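Local coordinates for protein transcriptional regulator, MarR family (Neisseria meningitidis serogroup B, PDB 3G3Z) that probably binds DNA as a dimeric MarR-family transcription factor through a winged helix-turn-helix domain, at residues 71-79 with 88-98; 31-39 with 51-61. All coordinates share one frame; numbering follows the deposited sequence.

From the N terminus the chain runs through helix 5-25 to helix 31-43, where contact 2 opens. Contact 2 closes a loop of 11 residues (40-50) and brings helix 31-43 together with the two helices of the helix-turn-helix, 48-55 and the start of 59-71. Helix 59-71 then leads straight into strand 75-77, and contact 1 folds strand 89-91 and the start of helix 93-117 back on it, closing the hairpin of the wing. The two closures follow in series without crossing. Their centres lie about 15 Å apart, and they touch where Tyr-98 packs on Leu-37 and Leu-89 on Ile-51, joining wing to helices.

Contact 1. Residues 71-79 with 88-98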
# COMPACT_ATOMS: atom_id res chain seq x y z
N GLY A 71 -8.27 -26.89 1.10
CA GLY A 71 -7.85 -28.00 0.25
C GLY A 71 -6.49 -28.54 0.65
O GLY A 71 -6.16 -29.70 0.38
N GLN A 72 -5.70 -27.70 1.31
CA GLN A 72 -4.41 -28.15 1.84
C GLN A 72 -4.54 -28.66 3.27
O GLN A 72 -3.54 -29.02 3.90
CB GLN A 72 -3.38 -27.04 1.74
CG GLN A 72 -2.84 -26.88 0.33
CD GLN A 72 -1.44 -26.31 0.32
OE1 GLN A 72 -0.47 -26.99 -0.04
NE2 GLN A 72 -1.31 -25.06 0.75
N GLY A 73 -5.78 -28.69 3.76
CA GLY A 73 -6.08 -29.13 5.13
C GLY A 73 -5.58 -28.20 6.22
O GLY A 73 -5.47 -28.60 7.38
N LEU A 74 -5.28 -26.95 5.88
CA LEU A 74 -4.68 -26.01 6.83
C LEU A 74 -5.70 -25.19 7.62
O LEU A 74 -5.39 -24.70 8.71
CB LEU A 74 -3.68 -25.10 6.11
CG LEU A 74 -2.52 -25.83 5.45
CD1 LEU A 74 -1.70 -24.90 4.55
CD2 LEU A 74 -1.63 -26.52 6.51
N ILE A 75 -6.90 -25.05 7.06
CA ILE A 75 -8.00 -24.33 7.71
C ILE A 75 -9.31 -25.13 7.63
O ILE A 75 -9.36 -26.16 6.96
CB ILE A 75 -8.22 -22.92 7.09
CG1 ILE A 75 -8.62 -23.02 5.62
CG2 ILE A 75 -6.98 -22.02 7.30
CD1 ILE A 75 -9.12 -21.74 5.02
N GLU A 76 -10.35 -24.65 8.31
CA GLU A 76 -11.66 -25.31 8.30
C GLU A 76 -12.79 -24.35 8.69
O GLU A 76 -12.62 -23.49 9.55
CB GLU A 76 -11.65 -26.52 9.23
CG GLU A 76 -11.48 -26.15 10.71
CD GLU A 76 -11.01 -27.31 11.56
OE1 GLU A 76 -11.11 -28.47 11.11
OE2 GLU A 76 -10.55 -27.06 12.69
N TRP A 77 -13.94 -24.52 8.04
CA TRP A 77 -15.17 -23.87 8.47
C TRP A 77 -15.82 -24.74 9.53
O TRP A 77 -15.78 -25.97 9.43
CB TRP A 77 -16.14 -23.71 7.30
CG TRP A 77 -15.63 -22.85 6.20
CD1 TRP A 77 -15.77 -21.49 6.09
CD2 TRP A 77 -14.90 -23.27 5.04
NE1 TRP A 77 -15.18 -21.04 4.93
CE2 TRP A 77 -14.63 -22.11 4.27
CE3 TRP A 77 -14.44 -24.51 4.58
CZ2 TRP A 77 -13.92 -22.16 3.06
CZ3 TRP A 77 -13.74 -24.56 3.38
CH2 TRP A 77 -13.49 -23.39 2.63
N GLN A 78 -16.41 -24.11 10.54
CA GLN A 78 -17.26 -24.85 11.47
C GLN A 78 -18.55 -25.22 10.74
O GLN A 78 -18.85 -24.65 9.69
CB GLN A 78 -17.56 -24.01 12.71
CG GLN A 78 -18.38 -22.77 12.44
CD GLN A 78 -19.58 -22.66 13.35
OE1 GLN A 78 -19.46 -22.28 14.51
NE2 GLN A 78 -20.76 -22.99 12.82
N GLU A 79 -19.31 -26.16 11.28
CA GLU A 79 -20.56 -26.59 10.64
C GLU A 79 -21.77 -25.77 11.10
O GLU A 79 -21.89 -25.43 12.28
CB GLU A 79 -20.80 -28.09 10.84
CG GLU A 79 -19.88 -29.00 10.00
CD GLU A 79 -20.10 -28.86 8.50
OE1 GLU A 79 -21.27 -28.76 8.07
OE2 GLU A 79 -19.11 -28.87 7.74
N LEU A 88 -17.71 -19.26 10.72
CA LEU A 88 -16.43 -19.09 11.40
C LEU A 88 -15.33 -19.97 10.82
O LEU A 88 -15.49 -21.17 10.63
CB LEU A 88 -16.55 -19.37 12.90
CG LEU A 88 -17.04 -18.25 13.82
CD1 LEU A 88 -17.47 -18.83 15.17
CD2 LEU A 88 -15.97 -17.17 14.00
N LEU A 89 -14.19 -19.33 10.56
CA LEU A 89 -13.03 -19.99 10.00
C LEU A 89 -12.02 -20.26 11.11
O LEU A 89 -11.79 -19.43 11.99
CB LEU A 89 -12.43 -19.08 8.93
CG LEU A 89 -11.73 -19.59 7.68
CD1 LEU A 89 -12.50 -20.70 6.98
CD2 LEU A 89 -11.55 -18.40 6.74
N SER A 90 -11.41 -21.44 11.06
CA SER A 90 -10.50 -21.91 12.09
C SER A 90 -9.25 -22.52 11.45
O SER A 90 -9.32 -23.12 10.38
CB SER A 90 -11.23 -22.93 12.96
OG SER A 90 -10.36 -23.61 13.84
N LEU A 91 -8.10 -22.36 12.09
CA LEU A 91 -6.91 -23.14 11.75
C LEU A 91 -7.09 -24.58 12.23
O LEU A 91 -7.51 -24.81 13.37
CB LEU A 91 -5.67 -22.55 12.41
CG LEU A 91 -4.57 -21.76 11.68
CD1 LEU A 91 -4.98 -21.10 10.36
CD2 LEU A 91 -3.99 -20.74 12.64
N THR A 92 -6.77 -25.53 11.37
CA THR A 92 -6.72 -26.93 11.77
C THR A 92 -5.48 -27.16 12.62
O THR A 92 -4.66 -26.26 12.80
CB THR A 92 -6.64 -27.84 10.55
OG1 THR A 92 -5.45 -27.54 9.82
CG2 THR A 92 -7.87 -27.65 9.65
N GLU A 93 -5.33 -28.38 13.14
CA GLU A 93 -4.11 -28.72 13.85
C GLU A 93 -2.87 -28.58 12.96
O GLU A 93 -1.87 -27.97 13.37
CB GLU A 93 -4.19 -30.12 14.48
CG GLU A 93 -4.93 -30.16 15.82
CD GLU A 93 -4.56 -28.99 16.76
OE1 GLU A 93 -3.36 -28.77 17.03
OE2 GLU A 93 -5.49 -28.29 17.21
N THR A 94 -2.94 -29.11 11.74
CA THR A 94 -1.84 -28.95 10.79
C THR A 94 -1.61 -27.48 10.43
O THR A 94 -0.47 -27.08 10.21
CB THR A 94 -2.06 -29.79 9.51
OG1 THR A 94 -3.20 -29.29 8.80
CG2 THR A 94 -2.28 -31.27 9.85
N GLY A 95 -2.68 -26.69 10.41
CA GLY A 95 -2.60 -25.24 10.18
C GLY A 95 -1.85 -24.47 11.26
O GLY A 95 -1.13 -23.52 10.98
N LYS A 96 -2.04 -24.89 12.51
CA LYS A 96 -1.40 -24.23 13.65
C LYS A 96 0.10 -24.45 13.67
O LYS A 96 0.86 -23.51 13.84
CB LYS A 96 -2.04 -24.69 14.97
CG LYS A 96 -3.49 -24.29 15.08
CD LYS A 96 -4.18 -24.96 16.25
CE LYS A 96 -5.64 -24.57 16.23
NZ LYS A 96 -6.30 -24.89 17.52
N ALA A 97 0.53 -25.71 13.48
CA ALA A 97 1.94 -26.02 13.28
C ALA A 97 2.49 -25.25 12.06
O ALA A 97 3.56 -24.64 12.14
CB ALA A 97 2.12 -27.53 13.10
N TYR A 98 1.75 -25.26 10.96
CA TYR A 98 2.11 -24.48 9.75
C TYR A 98 2.29 -22.99 10.06
O TYR A 98 3.28 -22.38 9.63
CB TYR A 98 1.05 -24.71 8.67
CG TYR A 98 1.30 -24.10 7.31
CD1 TYR A 98 0.88 -22.80 7.02
CD2 TYR A 98 1.89 -24.84 6.28
CE1 TYR A 98 1.06 -22.25 5.76
CE2 TYR A 98 2.09 -24.29 5.01
CZ TYR A 98 1.66 -22.98 4.76
OH TYR A 98 1.85 -22.39 3.53
O HOH W 1 -2.45 -30.15 6.15
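Thr-92 leans on Gly-73 and Leu-74, where the chain leaves helix 59-71. CB lies 3.5 Å from Gly-73 O. OG1, set between the backbone N and the carbonyl carbon (chi1 61°), donates to Gly-73 O at 2.7 Å and accepts from Gly-95 N, so one hydroxyl caps helix 93-117 and ties it to the Schellman turn at Gly-73. CG2 lies against Ile-75 O at 3.4 Å, with Gly-73 O as near, and also meets the carboxylate end of Glu-76. Thr-92 N donates to Leu-74 O. A water bridges Gln-72 O and Thr-94 OG1. Leu-74 reaches across to Tyr-98 at about a right angle, its CD1 over the middle of the ring, 3.8 Å from the centroid.

Beyond this junction the strands are antiparallel: Glu-76 and Ser-90 exchange two backbone hydrogen bonds, and Gln-78 N donates to Leu-88 O. On one face Leu-89 CD1 makes a CH-pi contact with the five-membered ring of Trp-77, 3.5 Å from its centroid; Trp-77 NE1 is bonded to Gln-48. This two-stranded hairpin is the wing of the winged helix. Leu-74, Ile-75, Trp-77 and Leu-89 rest on helix 59-71; Ile-75, Leu-91 and Tyr-98 pack on helix 31-43, and Leu-89 also reaches helix 48-55.

Contact 2. Residues 31-39 with 51-61; sequences YNLFAVLYT and IGEKWSLPKQT
Helix 31-39 and helix 51-55 run at 117° to each other, their axes 9.7 Å apart at closest approach, and the chain then turns through a Schellman motif at Ser-56 into helix 59-71. Trp-55 is the knob, seated among Tyr-31, Phe-34, Ala-35 and Thr-39. With CG beside the backbone N and anti to the carbonyl carbon (chi1 -64°), its indole reaches over helix 31-39 and lays one face on Ala-35 CA, 4.0 Å from the centroid of the five-membered ring. The aliphatic part of Lys-54 lies against the opposite face. At the indole edge, NE1 donates to Thr-39 OG1 at 2.8 Å, nearly in the ring plane; that hydroxyl in turn gives its own proton to Ala-35 O, in a bond modelled so short that its exact length is doubtful. Phe-34 turns its edge toward the six-membered ring, the planes at 75°. Tyr-31 OH donates to Trp-55 O near the end of helix 48-55, modelled at a doubtfully short 2.5 Å, while Tyr-31 CE1 meets Leu-57 CD2 at 3.7 Å. Leu-57 CD1 reaches Ala-35 CB, and its methyls also lie against Asn-32 ND2; the other end of that amide meets Thr-61 CG2, 3.5 Å from OD1. Ile-51 CG2 fits against Ala-35 O.

Helices 48-55 and 59-71 form the helix-turn-helix pair, the latter the recognition helix as in other MarR proteins. Helix 31-43 packs against both, with helices 5-25 and 93-117 packed against Phe-34, and Lys-54 bridges to Asp-7 of the second subunit.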
# COMPACT_ATOMS: atom_id res chain seq x y z
N TYR A 31 0.46 -11.45 0.48
CA TYR A 31 -0.42 -10.65 1.32
C TYR A 31 -1.74 -11.36 1.58
O TYR A 31 -2.18 -11.45 2.72
CB TYR A 31 -0.64 -9.28 0.68
CG TYR A 31 -1.45 -8.33 1.53
CD1 TYR A 31 -2.83 -8.21 1.35
CD2 TYR A 31 -0.84 -7.56 2.52
CE1 TYR A 31 -3.59 -7.37 2.13
CE2 TYR A 31 -1.59 -6.70 3.31
CZ TYR A 31 -2.97 -6.60 3.09
OH TYR A 31 -3.73 -5.75 3.85
N ASN A 32 -2.35 -11.87 0.52
CA ASN A 32 -3.64 -12.55 0.63
C ASN A 32 -3.60 -13.77 1.57
O ASN A 32 -4.49 -13.94 2.39
CB ASN A 32 -4.15 -12.95 -0.76
CG ASN A 32 -4.30 -11.77 -1.70
OD1 ASN A 32 -4.33 -11.93 -2.93
ND2 ASN A 32 -4.41 -10.57 -1.14
N LEU A 33 -2.57 -14.60 1.44
CA LEU A 33 -2.39 -15.77 2.32
C LEU A 33 -2.10 -15.37 3.75
O LEU A 33 -2.62 -15.97 4.70
CB LEU A 33 -1.24 -16.63 1.80
CG LEU A 33 -1.56 -17.58 0.65
CD1 LEU A 33 -0.28 -17.94 -0.10
CD2 LEU A 33 -2.26 -18.83 1.20
N PHE A 34 -1.23 -14.37 3.89
CA PHE A 34 -0.88 -13.81 5.19
C PHE A 34 -2.11 -13.30 5.93
O PHE A 34 -2.30 -13.59 7.12
CB PHE A 34 0.13 -12.67 5.02
CG PHE A 34 0.54 -12.04 6.30
CD1 PHE A 34 1.47 -12.66 7.14
CD2 PHE A 34 -0.01 -10.83 6.70
CE1 PHE A 34 1.85 -12.09 8.35
CE2 PHE A 34 0.37 -10.24 7.91
CZ PHE A 34 1.29 -10.88 8.73
N ALA A 35 -2.95 -12.57 5.21
CA ALA A 35 -4.17 -12.01 5.77
C ALA A 35 -5.00 -13.10 6.48
O ALA A 35 -5.40 -12.91 7.62
CB ALA A 35 -4.99 -11.31 4.67
N VAL A 36 -5.23 -14.23 5.81
CA VAL A 36 -5.98 -15.36 6.40
C VAL A 36 -5.18 -16.04 7.52
O VAL A 36 -5.63 -16.09 8.66
CB VAL A 36 -6.40 -16.42 5.32
CG1 VAL A 36 -7.14 -17.63 5.95
CG2 VAL A 36 -7.28 -15.77 4.29
N LEU A 37 -4.00 -16.54 7.18
CA LEU A 37 -3.18 -17.33 8.11
C LEU A 37 -2.80 -16.58 9.39
O LEU A 37 -2.93 -17.11 10.50
CB LEU A 37 -1.92 -17.83 7.39
CG LEU A 37 -2.13 -18.77 6.18
CD1 LEU A 37 -0.86 -18.89 5.36
CD2 LEU A 37 -2.64 -20.13 6.63
N TYR A 38 -2.34 -15.34 9.23
CA TYR A 38 -1.91 -14.56 10.38
C TYR A 38 -3.07 -14.10 11.27
O TYR A 38 -2.94 -14.12 12.50
CB TYR A 38 -1.04 -13.40 9.96
CG TYR A 38 -0.37 -12.71 11.11
CD1 TYR A 38 0.75 -13.27 11.74
CD2 TYR A 38 -0.85 -11.48 11.59
CE1 TYR A 38 1.37 -12.63 12.82
CE2 TYR A 38 -0.23 -10.83 12.66
CZ TYR A 38 0.87 -11.41 13.26
OH TYR A 38 1.47 -10.76 14.32
N THR A 39 -4.19 -13.70 10.66
CA THR A 39 -5.39 -13.35 11.44
C THR A 39 -5.86 -14.55 12.27
O THR A 39 -6.15 -14.42 13.46
CB THR A 39 -6.56 -12.83 10.54
OG1 THR A 39 -6.10 -11.77 9.70
CG2 THR A 39 -7.70 -12.30 11.38
N ILE A 51 -11.69 -10.92 8.25
CA ILE A 51 -10.37 -10.95 7.63
C ILE A 51 -10.30 -9.96 6.46
O ILE A 51 -9.35 -9.17 6.37
CB ILE A 51 -10.04 -12.39 7.14
CG1 ILE A 51 -9.95 -13.34 8.34
CG2 ILE A 51 -8.76 -12.42 6.31
CD1 ILE A 51 -10.10 -14.80 7.97
N GLY A 52 -11.31 -10.00 5.59
CA GLY A 52 -11.39 -9.11 4.42
C GLY A 52 -11.38 -7.65 4.80
O GLY A 52 -10.65 -6.85 4.21
N GLU A 53 -12.18 -7.30 5.81
CA GLU A 53 -12.25 -5.93 6.33
C GLU A 53 -10.95 -5.48 7.03
O GLU A 53 -10.43 -4.40 6.74
CB GLU A 53 -13.51 -5.72 7.19
CG GLU A 53 -14.64 -5.07 6.37
CD GLU A 53 -16.06 -5.51 6.75
OE1 GLU A 53 -16.35 -5.66 7.96
OE2 GLU A 53 -16.90 -5.66 5.83
N LYS A 54 -10.42 -6.33 7.91
CA LYS A 54 -9.17 -6.06 8.59
C LYS A 54 -8.01 -5.75 7.63
O LYS A 54 -7.26 -4.79 7.85
CB LYS A 54 -8.79 -7.24 9.49
CG LYS A 54 -7.57 -7.00 10.36
CD LYS A 54 -7.17 -8.27 11.09
CE LYS A 54 -5.79 -8.16 11.75
NZ LYS A 54 -5.83 -7.47 13.07
N TRP A 55 -7.85 -6.54 6.57
CA TRP A 55 -6.70 -6.39 5.69
C TRP A 55 -7.03 -5.66 4.40
O TRP A 55 -6.18 -5.54 3.52
CB TRP A 55 -6.00 -7.73 5.45
CG TRP A 55 -5.42 -8.25 6.73
CD1 TRP A 55 -5.97 -9.20 7.54
CD2 TRP A 55 -4.21 -7.83 7.36
NE1 TRP A 55 -5.16 -9.40 8.64
CE2 TRP A 55 -4.08 -8.57 8.56
CE3 TRP A 55 -3.22 -6.89 7.03
CZ2 TRP A 55 -2.99 -8.40 9.44
CZ3 TRP A 55 -2.13 -6.72 7.90
CH2 TRP A 55 -2.03 -7.48 9.09
N SER A 56 -8.26 -5.15 4.32
CA SER A 56 -8.70 -4.32 3.19
C SER A 56 -8.67 -5.12 1.88
O SER A 56 -8.16 -4.65 0.86
CB SER A 56 -7.87 -3.02 3.10
OG SER A 56 -8.11 -2.19 4.24
N LEU A 57 -9.20 -6.34 1.93
CA LEU A 57 -9.29 -7.21 0.75
C LEU A 57 -10.73 -7.48 0.31
O LEU A 57 -11.62 -7.60 1.15
CB LEU A 57 -8.60 -8.55 1.03
CG LEU A 57 -7.08 -8.52 1.18
CD1 LEU A 57 -6.58 -9.87 1.68
CD2 LEU A 57 -6.41 -8.13 -0.13
N PRO A 58 -10.96 -7.58 -1.01
CA PRO A 58 -12.31 -7.91 -1.48
C PRO A 58 -12.70 -9.35 -1.18
O PRO A 58 -11.84 -10.23 -1.06
CB PRO A 58 -12.22 -7.68 -2.99
CG PRO A 58 -10.79 -7.78 -3.31
CD PRO A 58 -10.03 -7.33 -2.12
N LYS A 59 -14.01 -9.59 -1.05
CA LYS A 59 -14.55 -10.88 -0.64
C LYS A 59 -14.12 -12.06 -1.53
O LYS A 59 -13.84 -13.15 -1.03
CB LYS A 59 -16.09 -10.81 -0.57
CG LYS A 59 -16.64 -9.83 0.48
CD LYS A 59 -18.14 -9.60 0.30
CE LYS A 59 -18.62 -8.40 1.10
NZ LYS A 59 -20.00 -7.98 0.71
N GLN A 60 -14.04 -11.82 -2.84
CA GLN A 60 -13.65 -12.84 -3.82
C GLN A 60 -12.25 -13.33 -3.54
O GLN A 60 -11.99 -14.54 -3.53
CB GLN A 60 -13.70 -12.28 -5.25
CG GLN A 60 -14.97 -11.51 -5.63
CD GLN A 60 -14.93 -10.04 -5.22
OE1 GLN A 60 -15.03 -9.71 -4.03
NE2 GLN A 60 -14.81 -9.15 -6.20
N THR A 61 -11.34 -12.38 -3.34
CA THR A 61 -9.93 -12.64 -3.05
C THR A 61 -9.82 -13.53 -1.82
O THR A 61 -9.08 -14.51 -1.84
CB THR A 61 -9.18 -11.31 -2.84
OG1 THR A 61 -9.23 -10.56 -4.06
CG2 THR A 61 -7.72 -11.53 -2.42